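Local coordinates for protein GRMZM2G135359 pseudokinase (Zea mays, PDB 6CPY) that is the pseudokinase part of a membrane-spanning receptor-like kinase, which may bind ATP but probably has little or no kinase activity, at residues Ser247-Gly252 and Glu257-Pro262; Arg219-Val224 and Pro291-Val296; Arg149-Ile154 and Leu226-Gly231; Leu56-Leu61 and Phe122-Asn127. All blocks are in the same frame, centred on the assembly; numbering follows the deposited sequence.

Contact 1. Residues Ser247-Gly252 and Glu257-Pro262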
loop_
_atom_site.group_PDB
_atom_site.type_symbol
_atom_site.label_atom_id
_atom_site.label_comp_id
_atom_site.label_asym_id
_atom_site.label_seq_id
_atom_site.Cartn_x
_atom_site.Cartn_y
_atom_site.Cartn_z
ATOM N N SER A 247 -4.718 1.904 26.109
ATOM C CA SER A 247 -4.128 1.326 27.319
ATOM C C SER A 247 -5.192 0.764 28.258
ATOM O O SER A 247 -5.010 -0.306 28.828
ATOM C CB SER A 247 -3.274 2.360 28.063
ATOM O OG SER A 247 -2.074 2.612 27.353
ATOM N N ARG A 248 -6.297 1.484 28.407
ATOM C CA ARG A 248 -7.374 1.041 29.278
ATOM C C ARG A 248 -7.895 -0.307 28.802
ATOM O O ARG A 248 -8.133 -1.190 29.628
ATOM C CB ARG A 248 -8.517 2.057 29.357
ATOM C CG ARG A 248 -9.698 1.536 30.167
ATOM C CD ARG A 248 -10.521 2.628 30.807
ATOM N NE ARG A 248 -11.225 3.448 29.833
ATOM C CZ ARG A 248 -12.433 3.191 29.337
ATOM N NH1 ARG A 248 -13.111 2.112 29.705
ATOM N NH2 ARG A 248 -12.965 4.033 28.458
ATOM N N TYR A 249 -8.042 -0.486 27.485
ATOM C CA TYR A 249 -8.472 -1.795 26.964
ATOM C C TYR A 249 -7.483 -2.909 27.321
ATOM O O TYR A 249 -7.864 -3.929 27.902
ATOM C CB TYR A 249 -8.692 -1.805 25.442
ATOM C CG TYR A 249 -9.043 -3.203 24.981
ATOM C CD1 TYR A 249 -10.336 -3.701 25.140
ATOM C CD2 TYR A 249 -8.067 -4.059 24.485
ATOM C CE1 TYR A 249 -10.643 -5.004 24.781
ATOM C CE2 TYR A 249 -8.367 -5.356 24.112
ATOM C CZ TYR A 249 -9.657 -5.818 24.267
ATOM O OH TYR A 249 -9.953 -7.102 23.892
ATOM N N PHE A 250 -6.217 -2.723 26.978
ATOM C CA PHE A 250 -5.228 -3.783 27.199
ATOM C C PHE A 250 -4.980 -4.101 28.678
ATOM O O PHE A 250 -4.542 -5.201 28.997
ATOM C CB PHE A 250 -3.934 -3.486 26.443
ATOM C CG PHE A 250 -4.095 -3.629 24.960
ATOM C CD1 PHE A 250 -4.454 -4.855 24.424
ATOM C CD2 PHE A 250 -3.953 -2.546 24.113
ATOM C CE1 PHE A 250 -4.648 -5.010 23.064
ATOM C CE2 PHE A 250 -4.138 -2.696 22.743
ATOM C CZ PHE A 250 -4.489 -3.926 22.221
ATOM N N GLU A 251 -5.303 -3.161 29.563
ATOM C CA GLU A 251 -5.149 -3.377 31.005
ATOM C C GLU A 251 -6.403 -3.981 31.647
ATOM O O GLU A 251 -6.445 -4.201 32.862
ATOM C CB GLU A 251 -4.742 -2.070 31.675
ATOM C CG GLU A 251 -3.340 -1.645 31.254
ATOM C CD GLU A 251 -2.953 -0.260 31.727
ATOM O OE1 GLU A 251 -3.795 0.429 32.339
ATOM O OE2 GLU A 251 -1.795 0.140 31.469
ATOM N N GLY A 252 -7.416 -4.255 30.829
ATOM C CA GLY A 252 -8.606 -4.956 31.276
ATOM C C GLY A 252 -9.748 -4.089 31.762
ATOM O O GLY A 252 -10.675 -4.615 32.382
ATOM N N GLU A 257 -17.580 -3.858 23.503
ATOM C CA GLU A 257 -18.572 -2.947 22.898
ATOM C C GLU A 257 -18.119 -1.482 22.893
ATOM O O GLU A 257 -18.596 -0.686 22.082
ATOM C CB GLU A 257 -19.930 -3.022 23.605
ATOM C CG GLU A 257 -20.629 -4.365 23.508
ATOM C CD GLU A 257 -20.397 -5.247 24.724
ATOM O OE1 GLU A 257 -19.282 -5.215 25.297
ATOM O OE2 GLU A 257 -21.341 -5.983 25.099
ATOM N N GLU A 258 -17.233 -1.114 23.814
ATOM C CA GLU A 258 -16.681 0.232 23.832
ATOM C C GLU A 258 -15.507 0.358 22.853
ATOM O O GLU A 258 -15.278 1.418 22.293
ATOM C CB GLU A 258 -16.249 0.627 25.257
ATOM C CG GLU A 258 -15.637 2.020 25.331
ATOM C CD GLU A 258 -15.464 2.566 26.741
ATOM O OE1 GLU A 258 -15.671 1.825 27.731
ATOM O OE2 GLU A 258 -15.103 3.763 26.848
ATOM N N LEU A 259 -14.767 -0.720 22.657
ATOM C CA LEU A 259 -13.582 -0.701 21.806
ATOM C C LEU A 259 -13.924 -0.757 20.314
ATOM O O LEU A 259 -13.398 0.014 19.504
ATOM C CB LEU A 259 -12.672 -1.875 22.153
ATOM C CG LEU A 259 -11.379 -1.969 21.333
ATOM C CD1 LEU A 259 -10.382 -0.925 21.784
ATOM C CD2 LEU A 259 -10.763 -3.348 21.427
ATOM N N ILE A 260 -14.796 -1.683 19.960
ATOM C CA ILE A 260 -15.024 -2.021 18.547
ATOM C C ILE A 260 -15.895 -0.955 17.864
ATOM O O ILE A 260 -16.865 -0.473 18.439
ATOM C CB ILE A 260 -15.641 -3.430 18.423
ATOM C CG1 ILE A 260 -14.696 -4.497 19.013
ATOM C CG2 ILE A 260 -15.963 -3.762 16.966
ATOM C CD1 ILE A 260 -13.332 -4.604 18.343
ATOM N N ASP A 261 -15.522 -0.587 16.638
ATOM C CA ASP A 261 -16.230 0.417 15.856
ATOM C C ASP A 261 -17.732 0.121 15.781
ATOM O O ASP A 261 -18.123 -0.915 15.269
ATOM C CB ASP A 261 -15.634 0.452 14.435
ATOM C CG ASP A 261 -16.103 1.644 13.613
ATOM O OD1 ASP A 261 -17.092 2.314 13.992
ATOM O OD2 ASP A 261 -15.466 1.884 12.561
ATOM N N PRO A 262 -18.586 1.040 16.264
ATOM C CA PRO A 262 -20.044 0.812 16.113
ATOM C C PRO A 262 -20.534 0.666 14.664
ATOM O O PRO A 262 -21.496 -0.069 14.406
ATOM C CB PRO A 262 -20.676 2.051 16.775
ATOM C CG PRO A 262 -19.611 2.625 17.635
ATOM C CD PRO A 262 -18.289 2.271 17.014
#

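Contact 2. Residues Arg219-Val224 and Pro291-Val296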
loop_
_atom_site.group_PDB
_atom_site.type_symbol
_atom_site.label_atom_id
_atom_site.label_comp_id
_atom_site.label_asym_id
_atom_site.label_seq_id
_atom_site.Cartn_x
_atom_site.Cartn_y
_atom_site.Cartn_z
ATOM N N ARG A 219 4.810 -3.310 13.582
ATOM C CA ARG A 219 4.154 -2.333 14.466
ATOM C C ARG A 219 3.090 -1.547 13.710
ATOM O O ARG A 219 1.978 -1.363 14.200
ATOM C CB ARG A 219 5.164 -1.361 15.086
ATOM C CG ARG A 219 4.548 -0.334 16.040
ATOM C CD ARG A 219 5.509 0.803 16.375
ATOM N NE ARG A 219 5.912 1.561 15.185
ATOM C CZ ARG A 219 5.209 2.541 14.613
ATOM N NH1 ARG A 219 4.030 2.919 15.093
ATOM N NH2 ARG A 219 5.692 3.146 13.532
ATOM N N LYS A 220 3.446 -1.083 12.520
ATOM C CA LYS A 220 2.505 -0.384 11.659
ATOM C C LYS A 220 1.289 -1.244 11.303
ATOM O O LYS A 220 0.166 -0.727 11.287
ATOM C CB LYS A 220 3.196 0.107 10.391
ATOM C CG LYS A 220 4.065 1.336 10.607
ATOM C CD LYS A 220 4.810 1.679 9.329
ATOM C CE LYS A 220 5.520 3.016 9.432
ATOM N NZ LYS A 220 6.198 3.340 8.151
ATOM N N TYR A 221 1.506 -2.530 11.021
ATOM C CA TYR A 221 0.400 -3.453 10.769
ATOM C C TYR A 221 -0.545 -3.506 11.966
ATOM O O TYR A 221 -1.760 -3.431 11.812
ATOM C CB TYR A 221 0.872 -4.878 10.432
ATOM C CG TYR A 221 -0.310 -5.792 10.193
ATOM C CD1 TYR A 221 -1.018 -5.730 8.993
ATOM C CD2 TYR A 221 -0.768 -6.656 11.181
ATOM C CE1 TYR A 221 -2.125 -6.526 8.780
ATOM C CE2 TYR A 221 -1.870 -7.454 10.979
ATOM C CZ TYR A 221 -2.551 -7.383 9.777
ATOM O OH TYR A 221 -3.645 -8.176 9.557
ATOM N N GLY A 222 0.025 -3.643 13.159
ATOM C CA GLY A 222 -0.768 -3.657 14.387
ATOM C C GLY A 222 -1.616 -2.405 14.538
ATOM O O GLY A 222 -2.767 -2.495 14.927
ATOM N N MET A 223 -1.051 -1.247 14.208
ATOM C CA MET A 223 -1.774 0.022 14.298
ATOM C C MET A 223 -2.924 0.099 13.290
ATOM O O MET A 223 -3.998 0.641 13.596
ATOM C CB MET A 223 -0.810 1.199 14.100
ATOM C CG MET A 223 0.187 1.349 15.240
ATOM S SD MET A 223 -0.611 1.789 16.791
ATOM C CE MET A 223 -0.892 3.542 16.560
ATOM N N VAL A 224 -2.687 -0.419 12.087
ATOM C CA VAL A 224 -3.712 -0.420 11.044
ATOM C C VAL A 224 -4.826 -1.407 11.400
ATOM O O VAL A 224 -6.010 -1.123 11.185
ATOM C CB VAL A 224 -3.108 -0.723 9.647
ATOM C CG1 VAL A 224 -4.200 -0.989 8.622
ATOM C CG2 VAL A 224 -2.232 0.436 9.182
ATOM N N PRO A 291 6.219 -10.053 17.018
ATOM C CA PRO A 291 6.310 -11.208 16.141
ATOM C C PRO A 291 6.805 -10.839 14.737
ATOM O O PRO A 291 6.802 -9.662 14.357
ATOM C CB PRO A 291 4.869 -11.719 16.093
ATOM C CG PRO A 291 4.035 -10.505 16.321
ATOM C CD PRO A 291 4.824 -9.637 17.251
ATOM N N GLN A 292 7.240 -11.855 13.999
ATOM C CA GLN A 292 7.619 -11.722 12.597
ATOM C C GLN A 292 6.353 -11.688 11.761
ATOM O O GLN A 292 5.335 -12.247 12.151
ATOM C CB GLN A 292 8.465 -12.923 12.152
ATOM C CG GLN A 292 9.779 -13.094 12.896
ATOM C CD GLN A 292 10.857 -12.159 12.392
ATOM O OE1 GLN A 292 11.345 -11.302 13.130
ATOM N NE2 GLN A 292 11.236 -12.317 11.127
ATOM N N MET A 293 6.417 -11.066 10.589
ATOM C CA MET A 293 5.220 -10.927 9.770
ATOM C C MET A 293 4.644 -12.281 9.336
ATOM O O MET A 293 3.421 -12.439 9.223
ATOM C CB MET A 293 5.512 -10.046 8.549
ATOM C CG MET A 293 4.275 -9.417 7.963
ATOM S SD MET A 293 3.370 -8.393 9.144
ATOM C CE MET A 293 1.708 -8.821 8.620
ATOM N N LYS A 294 5.519 -13.257 9.099
ATOM C CA LYS A 294 5.084 -14.616 8.772
ATOM C C LYS A 294 4.228 -15.207 9.906
ATOM O O LYS A 294 3.228 -15.870 9.661
ATOM C CB LYS A 294 6.303 -15.515 8.487
ATOM C CG LYS A 294 5.968 -16.970 8.167
ATOM C CD LYS A 294 7.220 -17.780 7.831
ATOM C CE LYS A 294 7.323 -19.059 8.658
ATOM N NZ LYS A 294 6.200 -20.019 8.427
ATOM N N GLU A 295 4.621 -14.944 11.146
ATOM C CA GLU A 295 3.862 -15.420 12.310
ATOM C C GLU A 295 2.516 -14.690 12.423
ATOM O O GLU A 295 1.484 -15.299 12.717
ATOM C CB GLU A 295 4.689 -15.228 13.587
ATOM C CG GLU A 295 5.963 -16.064 13.593
ATOM C CD GLU A 295 6.935 -15.691 14.696
ATOM O OE1 GLU A 295 7.151 -14.485 14.943
ATOM O OE2 GLU A 295 7.507 -16.623 15.303
ATOM N N VAL A 296 2.534 -13.390 12.164
ATOM C CA VAL A 296 1.310 -12.581 12.180
ATOM C C VAL A 296 0.312 -13.134 11.163
ATOM O O VAL A 296 -0.852 -13.370 11.486
ATOM C CB VAL A 296 1.607 -11.089 11.909
ATOM C CG1 VAL A 296 0.317 -10.292 11.748
ATOM C CG2 VAL A 296 2.447 -10.485 13.028
#

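Contact 3. Residues Arg149-Ile154 and Leu226-Gly231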
loop_
_atom_site.group_PDB
_atom_site.type_symbol
_atom_site.label_atom_id
_atom_site.label_comp_id
_atom_site.label_asym_id
_atom_site.label_seq_id
_atom_site.Cartn_x
_atom_site.Cartn_y
_atom_site.Cartn_z
ATOM N N ARG A 149 -11.503 -9.539 5.753
ATOM C CA ARG A 149 -10.900 -9.749 4.440
ATOM C C ARG A 149 -9.798 -8.748 4.135
ATOM O O ARG A 149 -8.767 -9.108 3.616
ATOM C CB ARG A 149 -11.948 -9.663 3.337
ATOM C CG ARG A 149 -12.885 -10.851 3.246
ATOM C CD ARG A 149 -13.152 -11.180 1.784
ATOM N NE ARG A 149 -13.312 -9.980 0.971
ATOM C CZ ARG A 149 -12.979 -9.873 -0.319
ATOM N NH1 ARG A 149 -12.445 -10.891 -0.993
ATOM N NH2 ARG A 149 -13.179 -8.726 -0.944
ATOM N N ILE A 150 -10.034 -7.482 4.455
ATOM C CA ILE A 150 -9.043 -6.443 4.243
ATOM C C ILE A 150 -7.827 -6.687 5.140
ATOM O O ILE A 150 -6.691 -6.672 4.677
ATOM C CB ILE A 150 -9.655 -5.049 4.491
ATOM C CG1 ILE A 150 -10.631 -4.708 3.349
ATOM C CG2 ILE A 150 -8.561 -3.993 4.645
ATOM C CD1 ILE A 150 -11.602 -3.599 3.692
ATOM N N SER A 151 -8.077 -6.960 6.415
ATOM C CA SER A 151 -6.996 -7.252 7.361
ATOM C C SER A 151 -6.102 -8.428 6.912
ATOM O O SER A 151 -4.871 -8.360 7.011
ATOM C CB SER A 151 -7.604 -7.553 8.759
ATOM O OG SER A 151 -8.371 -6.459 9.253
ATOM N N MET A 152 -6.720 -9.499 6.431
ATOM C CA MET A 152 -5.984 -10.681 5.990
ATOM C C MET A 152 -5.197 -10.370 4.726
ATOM O O MET A 152 -4.006 -10.683 4.641
ATOM C CB MET A 152 -6.920 -11.866 5.747
ATOM C CG MET A 152 -6.205 -13.215 5.690
ATOM S SD MET A 152 -5.447 -13.654 7.273
ATOM C CE MET A 152 -6.535 -12.683 8.287
ATOM N N GLY A 153 -5.858 -9.734 3.756
ATOM C CA GLY A 153 -5.202 -9.320 2.510
ATOM C C GLY A 153 -3.935 -8.523 2.743
ATOM O O GLY A 153 -2.904 -8.792 2.122
ATOM N N ILE A 154 -4.009 -7.541 3.641
ATOM C CA ILE A 154 -2.843 -6.760 4.039
ATOM C C ILE A 154 -1.738 -7.651 4.604
ATOM O O ILE A 154 -0.575 -7.556 4.189
ATOM C CB ILE A 154 -3.206 -5.643 5.047
ATOM C CG1 ILE A 154 -4.108 -4.591 4.392
ATOM C CG2 ILE A 154 -1.956 -4.958 5.556
ATOM C CD1 ILE A 154 -4.808 -3.686 5.375
ATOM N N LEU A 226 -5.648 -2.230 14.457
ATOM C CA LEU A 226 -6.374 -1.516 15.520
ATOM C C LEU A 226 -7.337 -0.471 14.957
ATOM O O LEU A 226 -8.454 -0.307 15.446
ATOM C CB LEU A 226 -5.390 -0.839 16.485
ATOM C CG LEU A 226 -6.020 -0.194 17.733
ATOM C CD1 LEU A 226 -6.747 -1.259 18.542
ATOM C CD2 LEU A 226 -4.968 0.512 18.570
ATOM N N GLU A 227 -6.892 0.231 13.918
ATOM C CA GLU A 227 -7.712 1.233 13.242
ATOM C C GLU A 227 -8.910 0.606 12.547
ATOM O O GLU A 227 -10.016 1.124 12.615
ATOM C CB GLU A 227 -6.845 2.011 12.249
ATOM C CG GLU A 227 -7.556 3.146 11.534
ATOM C CD GLU A 227 -6.702 3.751 10.437
ATOM O OE1 GLU A 227 -5.482 3.477 10.409
ATOM O OE2 GLU A 227 -7.254 4.506 9.611
ATOM N N ILE A 228 -8.691 -0.541 11.915
ATOM C CA ILE A 228 -9.769 -1.263 11.246
ATOM C C ILE A 228 -10.802 -1.729 12.284
ATOM O O ILE A 228 -12.008 -1.649 12.057
ATOM C CB ILE A 228 -9.208 -2.467 10.452
ATOM C CG1 ILE A 228 -8.420 -1.987 9.223
ATOM C CG2 ILE A 228 -10.318 -3.409 10.055
ATOM C CD1 ILE A 228 -7.506 -3.023 8.598
ATOM N N LEU A 229 -10.320 -2.194 13.432
ATOM C CA LEU A 229 -11.209 -2.692 14.481
ATOM C C LEU A 229 -11.992 -1.614 15.236
ATOM O O LEU A 229 -13.137 -1.846 15.623
ATOM C CB LEU A 229 -10.411 -3.521 15.476
ATOM C CG LEU A 229 -9.894 -4.860 14.961
ATOM C CD1 LEU A 229 -8.898 -5.413 15.970
ATOM C CD2 LEU A 229 -11.011 -5.864 14.721
ATOM N N THR A 230 -11.371 -0.461 15.465
ATOM C CA THR A 230 -11.939 0.579 16.331
ATOM C C THR A 230 -12.508 1.763 15.559
ATOM O O THR A 230 -13.319 2.529 16.086
ATOM C CB THR A 230 -10.890 1.146 17.312
ATOM O OG1 THR A 230 -9.837 1.790 16.584
ATOM C CG2 THR A 230 -10.309 0.071 18.164
ATOM N N GLY A 231 -12.056 1.939 14.322
ATOM C CA GLY A 231 -12.337 3.139 13.563
ATOM C C GLY A 231 -11.626 4.394 14.049
ATOM O O GLY A 231 -11.997 5.486 13.627
#

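Contact 4. Residues Leu56-Leu61 and Phe122-Asn127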
loop_
_atom_site.group_PDB
_atom_site.type_symbol
_atom_site.label_atom_id
_atom_site.label_comp_id
_atom_site.label_asym_id
_atom_site.label_seq_id
_atom_site.Cartn_x
_atom_site.Cartn_y
_atom_site.Cartn_z
ATOM N N LEU A 56 -1.611 11.565 -9.181
ATOM C CA LEU A 56 -2.196 10.287 -9.602
ATOM C C LEU A 56 -3.328 10.488 -10.605
ATOM O O LEU A 56 -4.336 11.127 -10.295
ATOM C CB LEU A 56 -2.735 9.522 -8.404
ATOM C CG LEU A 56 -1.678 9.153 -7.382
ATOM C CD1 LEU A 56 -2.357 8.796 -6.070
ATOM C CD2 LEU A 56 -0.826 8.003 -7.908
ATOM N N TYR A 57 -3.152 9.931 -11.799
ATOM C CA TYR A 57 -4.085 10.123 -12.897
ATOM C C TYR A 57 -4.787 8.836 -13.243
ATOM O O TYR A 57 -4.200 7.758 -13.209
ATOM C CB TYR A 57 -3.360 10.652 -14.133
ATOM C CG TYR A 57 -2.766 12.019 -13.938
ATOM C CD1 TYR A 57 -3.579 13.150 -13.905
ATOM C CD2 TYR A 57 -1.390 12.191 -13.776
ATOM C CE1 TYR A 57 -3.043 14.409 -13.719
ATOM C CE2 TYR A 57 -0.843 13.454 -13.599
ATOM C CZ TYR A 57 -1.677 14.554 -13.570
ATOM O OH TYR A 57 -1.168 15.811 -13.382
ATOM N N LYS A 58 -6.059 8.961 -13.601
ATOM C CA LYS A 58 -6.838 7.822 -14.032
ATOM C C LYS A 58 -6.665 7.645 -15.532
ATOM O O LYS A 58 -6.676 8.616 -16.294
ATOM C CB LYS A 58 -8.321 8.040 -13.699
ATOM C CG LYS A 58 -9.255 6.956 -14.197
ATOM C CD LYS A 58 -9.072 5.657 -13.431
ATOM C CE LYS A 58 -9.754 4.497 -14.128
ATOM N NZ LYS A 58 -11.212 4.711 -14.292
ATOM N N GLY A 59 -6.506 6.397 -15.955
ATOM C CA GLY A 59 -6.570 6.078 -17.366
ATOM C C GLY A 59 -7.162 4.710 -17.635
ATOM O O GLY A 59 -7.492 3.960 -16.712
ATOM N N THR A 60 -7.299 4.401 -18.918
ATOM C CA THR A 60 -7.711 3.089 -19.386
ATOM C C THR A 60 -6.894 2.741 -20.614
ATOM O O THR A 60 -6.909 3.482 -21.607
ATOM C CB THR A 60 -9.209 3.060 -19.764
ATOM O OG1 THR A 60 -9.979 3.582 -18.679
ATOM C CG2 THR A 60 -9.670 1.632 -20.063
ATOM N N LEU A 61 -6.172 1.628 -20.537
ATOM C CA LEU A 61 -5.373 1.156 -21.660
ATOM C C LEU A 61 -6.288 0.628 -22.762
ATOM O O LEU A 61 -7.456 0.332 -22.514
ATOM C CB LEU A 61 -4.395 0.070 -21.198
ATOM C CG LEU A 61 -3.325 0.519 -20.204
ATOM C CD1 LEU A 61 -2.550 -0.679 -19.694
ATOM C CD2 LEU A 61 -2.385 1.550 -20.822
ATOM N N PHE A 122 0.167 1.785 -12.524
ATOM C CA PHE A 122 -0.268 0.802 -11.550
ATOM C C PHE A 122 -1.681 0.327 -11.815
ATOM O O PHE A 122 -2.453 0.988 -12.517
ATOM C CB PHE A 122 -0.223 1.408 -10.155
ATOM C CG PHE A 122 1.158 1.704 -9.671
ATOM C CD1 PHE A 122 1.934 0.702 -9.100
ATOM C CD2 PHE A 122 1.676 2.981 -9.761
ATOM C CE1 PHE A 122 3.210 0.972 -8.648
ATOM C CE2 PHE A 122 2.944 3.256 -9.309
ATOM C CZ PHE A 122 3.713 2.254 -8.751
ATOM N N GLU A 123 -2.016 -0.816 -11.225
ATOM C CA GLU A 123 -3.408 -1.285 -11.190
ATOM C C GLU A 123 -4.300 -0.223 -10.565
ATOM O O GLU A 123 -3.895 0.455 -9.621
ATOM C CB GLU A 123 -3.531 -2.559 -10.363
ATOM C CG GLU A 123 -2.915 -3.778 -11.010
ATOM C CD GLU A 123 -2.922 -4.998 -10.106
ATOM O OE1 GLU A 123 -2.908 -4.827 -8.864
ATOM O OE2 GLU A 123 -2.888 -6.122 -10.650
ATOM N N TYR A 124 -5.524 -0.083 -11.086
ATOM C CA TYR A 124 -6.503 0.876 -10.549
ATOM C C TYR A 124 -7.400 0.180 -9.540
ATOM O O TYR A 124 -7.897 -0.897 -9.826
ATOM C CB TYR A 124 -7.404 1.399 -11.669
ATOM C CG TYR A 124 -8.549 2.274 -11.205
ATOM C CD1 TYR A 124 -8.304 3.510 -10.626
ATOM C CD2 TYR A 124 -9.876 1.887 -11.387
ATOM C CE1 TYR A 124 -9.342 4.322 -10.198
ATOM C CE2 TYR A 124 -10.922 2.714 -10.991
ATOM C CZ TYR A 124 -10.643 3.926 -10.398
ATOM O OH TYR A 124 -11.659 4.762 -9.976
ATOM N N ALA A 125 -7.627 0.817 -8.397
ATOM C CA ALA A 125 -8.547 0.296 -7.370
ATOM C C ALA A 125 -9.775 1.201 -7.308
ATOM O O ALA A 125 -9.657 2.355 -6.927
ATOM C CB ALA A 125 -7.856 0.265 -6.025
ATOM N N PRO A 126 -10.951 0.686 -7.701
ATOM C CA PRO A 126 -12.108 1.586 -7.828
ATOM C C PRO A 126 -12.701 2.133 -6.533
ATOM O O PRO A 126 -13.368 3.171 -6.566
ATOM C CB PRO A 126 -13.147 0.737 -8.575
ATOM C CG PRO A 126 -12.705 -0.664 -8.454
ATOM C CD PRO A 126 -11.221 -0.659 -8.229
ATOM N N ASN A 127 -12.458 1.477 -5.399
ATOM C CA ASN A 127 -13.119 1.879 -4.151
ATOM C C ASN A 127 -12.263 2.701 -3.193
ATOM O O ASN A 127 -12.555 2.771 -2.006
ATOM C CB ASN A 127 -13.699 0.645 -3.452
ATOM C CG ASN A 127 -14.980 0.174 -4.103
ATOM O OD1 ASN A 127 -15.856 0.982 -4.401
ATOM N ND2 ASN A 127 -15.092 -1.123 -4.334
HETATM O O HOH W 1 -12.844 6.487 -12.761
#

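Contact 1. Residues Ser247-Gly252 and Glu257-Pro262
Arg248 and Glu258 meet end-on while their side chains cross at about a right angle. Both terminal nitrogens of the arginine take part: NH2 donates to Glu258 OE2 at 2.7 Å, and NH1 to Glu258 OE1 at 3.2 Å, completing a bidentate salt bridge. The two flat groups are not coplanar. Each oxygen lies near the guanidinium plane, yet is approached from above the carboxylate plane, because the planes are turned 56° against each other. A bend at chi3 (67°) swings the guanidinium across to the acid, whose own chain is extended beyond CG. Arg248 NH1 also reaches Gly253 O, which links the bridge to the intervening turn.

Beside this polar pair, Leu259 crosses Tyr249 at a similar angle. Its CD2 methyl sits over the centre of one ring face, 3.7 Å from the Tyr249 ring centroid and 10° off the normal, a CH-pi contact. Met254 of the intervening loop and Cys276 of helix 269-282 touch both residues and back this apolar half. Helix 240-250 ends in a Schellman motif, with Gly252 at positive phi, after which the chain leads into short helix 256-259 of the helical C-lobe of the kinase fold.

Contact 2. Residues Arg219-Val224 and Pro291-Val296
Tyr221 receives two apolar groups from the start of helix 293-304. The Met293 CE methyl lies over one face of the ring, displaced toward the rim, with CE 4.0 Å from Tyr221 CG; this is a CH-pi contact. Met293 SD stands farther off, 5.2 Å from the Tyr221 ring centroid and oblique to it, a looser Met-aromatic approach. Val296 CG1 approaches the ring obliquely, 3.7 Å from Tyr221 CE2, the two side chains running alongside in opposite directions. The CB bond of Met293 does not point at helix 214-230; bends at chi2 (58°) and chi3 turn the chain there and bring the terminal methyl over the face, while the sulfur stays oblique.

Farther out, the ring is held at its polar end, where Tyr221 OH hydrogen-bonds to Ser151 O, while Ile154, Ala155 and Leu158 of the same helix 144-164 pack on the ring. On the other side, the helical start that carries Met293 and Val296 has Gln292 at its N-cap position, where Gln292 N donates to Glu295 OE1 at 2.8 Å and 167°, the side-chain-to-backbone half of a capping box. The contact binds the last helix of the kinase C-lobe to its central helix, 214-230 (the F helix of the fold).

Contact 3. Residues Arg149-Ile154 and Leu226-Gly231
Ile228 supplies every cross-helix contact, facing Ile150, Ser151 and Ile154 on a helix that runs antiparallel to its own, with segment axes 10.8 Å apart at closest and 176° between their directions. The apolar contacts come first. Ile228 CD1 reaches Ile150 CG2 at 4.2 Å and Ile154 CD1 at 4.3 Å, both on the same side of the methyl, one helical turn apart along helix 144-164. With CG1 opposite the carbonyl carbon (chi1 -71°), the long arm of Ile228 is carried out to that site.

At another side of the same methyl, a polar atom is the neighbour: Ser151 OG lies 3.6 Å from Ile228 CD1 and 3.7 Å from Ile228 CG2. Its hydrogen-bonding need is met within its own helix by Arg147 O, and its place beside the backbone nitrogen suits that backward reach.

The remaining bonds are internal or reach outward. Thr230 OG1 donates to Leu226 O at 2.8 Å, from above the carbonyl plane and on the face opposite to the one used by Thr230 N. Arg147 NH1 bonds to Ile228 O and also pairs with Asp261 OD2, so one guanidinium ties helix 214-230 to the loop after helix 256-259. The chemistry thus implies a buried seam in which the two segments meet directly through van der Waals contact, while Ser151 OG is satisfied by Arg147 O, Ile228 O by Arg147 NH1, and Ser151 O takes the Tyr221 hydroxyl.

Contact 4. Residues Leu56-Leu61 and Phe122-Asn127
At the hinge of the kinase fold, where strand 117-123 of the N-lobe sheet gives way to the linker toward the C-lobe, Tyr124 meets Lys58 of strand 54-60, the second strand of that five-stranded sheet. The lysine chain crosses the tyrosine at about a right angle and lies flat over one ring face. Lys58 CD is 3.5 Å from Tyr124 CE1, and Lys58 CE stands almost exactly above the ring, 3.6 Å from the Tyr124 centroid and 4° off the normal. Bends at chi2 (70°) and chi4 bring the methylenes down onto the face and carry the ammonium along it, so that Lys58 NZ makes a cation-pi contact, 4.2 Å from the Tyr124 centroid and 22° off its normal.

Against the opposite face, Pro126 N lies 3.8 Å above the plane of the Tyr124 ring, displaced toward the rim. The charge has a stronger partner than the ring: Lys58 NZ forms a salt bridge with Glu66 of strand 66-72. Ile48 of strand 47-50 touches both residues. A water completes the surface detail, accepting from Lys58 NZ at 2.9 Å and making a weak hydrogen bond, 3.5 Å, with Tyr124 OH.

Overall arrangement
From the N terminus, contact 4 closes first, bringing the chain from strand 54-60 through the N-lobe sheet and back at the hinge, a loop of 60 residues complete before the others begin. Contact 3 then opens on helix 144-164 and closes on the end of helix 214-230. Contact 2 starts on that same helix before contact 3 has closed, so the two cross, and it ends at helix 293-304; contact 1 is nested inside its loop. Asp261 N approaches Leu229 O at 2.9 Å, a probable hydrogen bond joining contacts 1 and 3. These three lie in the C-lobe, with contact 1 about 37 Å, centre to centre, from contact 4.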